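Local coordinates for protein iron superoxide dismutase (Trypanosoma cruzi, PDB 2GPC) that probably catalyses the dismutation of superoxide to oxygen and hydrogen peroxide at an iron ion bound in each subunit, at residues L157-V161 against Y177-F181. Numbering follows the deposited sequence.
Sequences LTCDV and YVQTF. With FE2 (Fe (II) ion), chain C.
Behind the iron site of this Fe/Mn-type superoxide dismutase, the end of strand 153-160, which carries the metal ligand Asp-160, is backed by helix 174-184, where the hydroxyl of Tyr-177 bonds the main-chain carbonyl of Asp-160. Tyr-177 OH lies 2.6 Å from Asp-160 O, in the carbonyl plane, at a C=O...donor angle of 147°. Tyrosine suits this place because its ring spans the gap between helix and strand, burying carbon while delivering one polar atom to the backbone; the same hydroxyl also bonds Tyr-78 OH of helix 63-80.

Asp-160 faces two ways. Its carbonyl meets the helix, while Asp-160 OD2 binds the iron at 2.0 Å alongside His-27, His-75 and His-164. OD1 accepts the backbone N-H of Trp-162 and a weak bond from the iron-bound water, which would help fix the carboxylate's rotation.

In the C-terminal alpha+beta domain, strand 153-160 edges the three-stranded antiparallel sheet, and the helix packs on it through Cys-159 and Phe-181. Cys-159 is small enough to sit over a ring face: its CB makes a CH-pi contact 3.6 Å from the Phe-181 centroid. With SG anti to the backbone N (chi1 179°), Cys-159 SG lies over that face too, a sulfur-aromatic contact, and approaches the Tyr-177 ring obliquely, 3.8 Å from Tyr-177 CE2. The flat phenyl turns its edge to the branched, apolar end of buried Leu-157, Leu-157 CG to Phe-181 CZ 4.0 Å.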
loop_
_atom_site.group_PDB
_atom_site.type_symbol
_atom_site.label_atom_id
_atom_site.label_comp_id
_atom_site.label_asym_id
_atom_site.label_seq_id
_atom_site.Cartn_x
_atom_site.Cartn_y
_atom_site.Cartn_z
ATOM N N LEU A 157 -19.791 7.029 -0.852
ATOM C CA LEU A 157 -19.301 5.861 -1.570
ATOM C C LEU A 157 -17.798 5.756 -1.361
ATOM O O LEU A 157 -17.121 6.769 -1.336
ATOM C CB LEU A 157 -19.569 6.033 -3.075
ATOM C CG LEU A 157 -19.282 4.900 -4.049
ATOM C CD1 LEU A 157 -20.302 3.781 -3.879
ATOM C CD2 LEU A 157 -19.307 5.414 -5.493
ATOM N N THR A 158 -17.274 4.545 -1.215
ATOM C CA THR A 158 -15.824 4.352 -1.254
ATOM C C THR A 158 -15.428 3.090 -2.009
ATOM O O THR A 158 -16.189 2.121 -2.078
ATOM C CB THR A 158 -15.204 4.357 0.162
ATOM O OG1 THR A 158 -13.763 4.431 0.078
ATOM C CG2 THR A 158 -15.509 3.057 0.920
ATOM N N CYS A 159 -14.221 3.144 -2.563
ATOM C CA CYS A 159 -13.570 2.032 -3.228
ATOM C C CYS A 159 -12.173 1.899 -2.651
ATOM O O CYS A 159 -11.349 2.801 -2.794
ATOM C CB CYS A 159 -13.457 2.295 -4.729
ATOM S SG CYS A 159 -12.630 0.972 -5.636
ATOM N N ASP A 160 -11.929 0.779 -1.988
ATOM C CA ASP A 160 -10.633 0.445 -1.417
ATOM C C ASP A 160 -9.649 0.226 -2.551
ATOM O O ASP A 160 -9.909 -0.586 -3.428
ATOM C CB ASP A 160 -10.782 -0.858 -0.628
ATOM C CG ASP A 160 -9.580 -1.199 0.227
ATOM O OD1 ASP A 160 -8.547 -0.466 0.230
ATOM O OD2 ASP A 160 -9.599 -2.227 0.950
ATOM N N VAL A 161 -8.530 0.942 -2.538
ATOM C CA VAL A 161 -7.479 0.716 -3.532
ATOM C C VAL A 161 -6.145 0.294 -2.900
ATOM O O VAL A 161 -5.105 0.307 -3.569
ATOM C CB VAL A 161 -7.300 1.915 -4.523
ATOM C CG1 VAL A 161 -8.574 2.145 -5.327
ATOM C CG2 VAL A 161 -6.854 3.201 -3.811
ATOM N N TYR A 177 -9.849 -3.628 -11.940
ATOM C CA TYR A 177 -10.570 -3.753 -10.679
ATOM C C TYR A 177 -11.566 -2.611 -10.514
ATOM O O TYR A 177 -12.688 -2.827 -10.059
ATOM C CB TYR A 177 -9.568 -3.769 -9.510
ATOM C CG TYR A 177 -10.133 -3.382 -8.164
ATOM C CD1 TYR A 177 -11.079 -4.183 -7.514
ATOM C CD2 TYR A 177 -9.713 -2.218 -7.525
ATOM C CE1 TYR A 177 -11.599 -3.816 -6.260
ATOM C CE2 TYR A 177 -10.221 -1.847 -6.282
ATOM C CZ TYR A 177 -11.167 -2.650 -5.651
ATOM O OH TYR A 177 -11.652 -2.286 -4.399
ATOM N N VAL A 178 -11.158 -1.397 -10.883
ATOM C CA VAL A 178 -12.034 -0.234 -10.769
ATOM C C VAL A 178 -13.184 -0.322 -11.766
ATOM O O VAL A 178 -14.300 0.069 -11.445
ATOM C CB VAL A 178 -11.245 1.094 -10.912
ATOM C CG1 VAL A 178 -12.185 2.312 -11.068
ATOM C CG2 VAL A 178 -10.360 1.277 -9.700
ATOM N N GLN A 179 -12.927 -0.844 -12.964
ATOM C CA GLN A 179 -14.011 -1.084 -13.922
ATOM C C GLN A 179 -15.050 -2.033 -13.310
ATOM O O GLN A 179 -16.254 -1.816 -13.441
ATOM C CB GLN A 179 -13.468 -1.612 -15.265
ATOM C CG GLN A 179 -12.801 -0.501 -16.130
ATOM C CD GLN A 179 -13.669 0.771 -16.271
ATOM O OE1 GLN A 179 -14.746 0.722 -16.856
ATOM N NE2 GLN A 179 -13.200 1.894 -15.726
ATOM N N THR A 180 -14.571 -3.062 -12.610
ATOM C CA THR A 180 -15.442 -3.992 -11.895
ATOM C C THR A 180 -16.224 -3.299 -10.776
ATOM O O THR A 180 -17.410 -3.574 -10.586
ATOM C CB THR A 180 -14.604 -5.160 -11.335
ATOM O OG1 THR A 180 -14.348 -6.103 -12.379
ATOM C CG2 THR A 180 -15.353 -5.955 -10.274
ATOM N N PHE A 181 -15.566 -2.413 -10.038
ATOM C CA PHE A 181 -16.232 -1.656 -8.977
ATOM C C PHE A 181 -17.444 -0.945 -9.557
ATOM O O PHE A 181 -18.520 -0.953 -8.951
ATOM C CB PHE A 181 -15.263 -0.655 -8.315
ATOM C CG PHE A 181 -15.894 0.190 -7.245
ATOM C CD1 PHE A 181 -16.084 -0.315 -5.968
ATOM C CD2 PHE A 181 -16.308 1.485 -7.518
ATOM C CE1 PHE A 181 -16.673 0.465 -4.972
ATOM C CE2 PHE A 181 -16.894 2.274 -6.530
ATOM C CZ PHE A 181 -17.076 1.754 -5.251
HETATM FE FE FE2 C . -8.886 -3.272 2.485
HETATM O O HOH W 1 -7.802 -1.333 2.947
#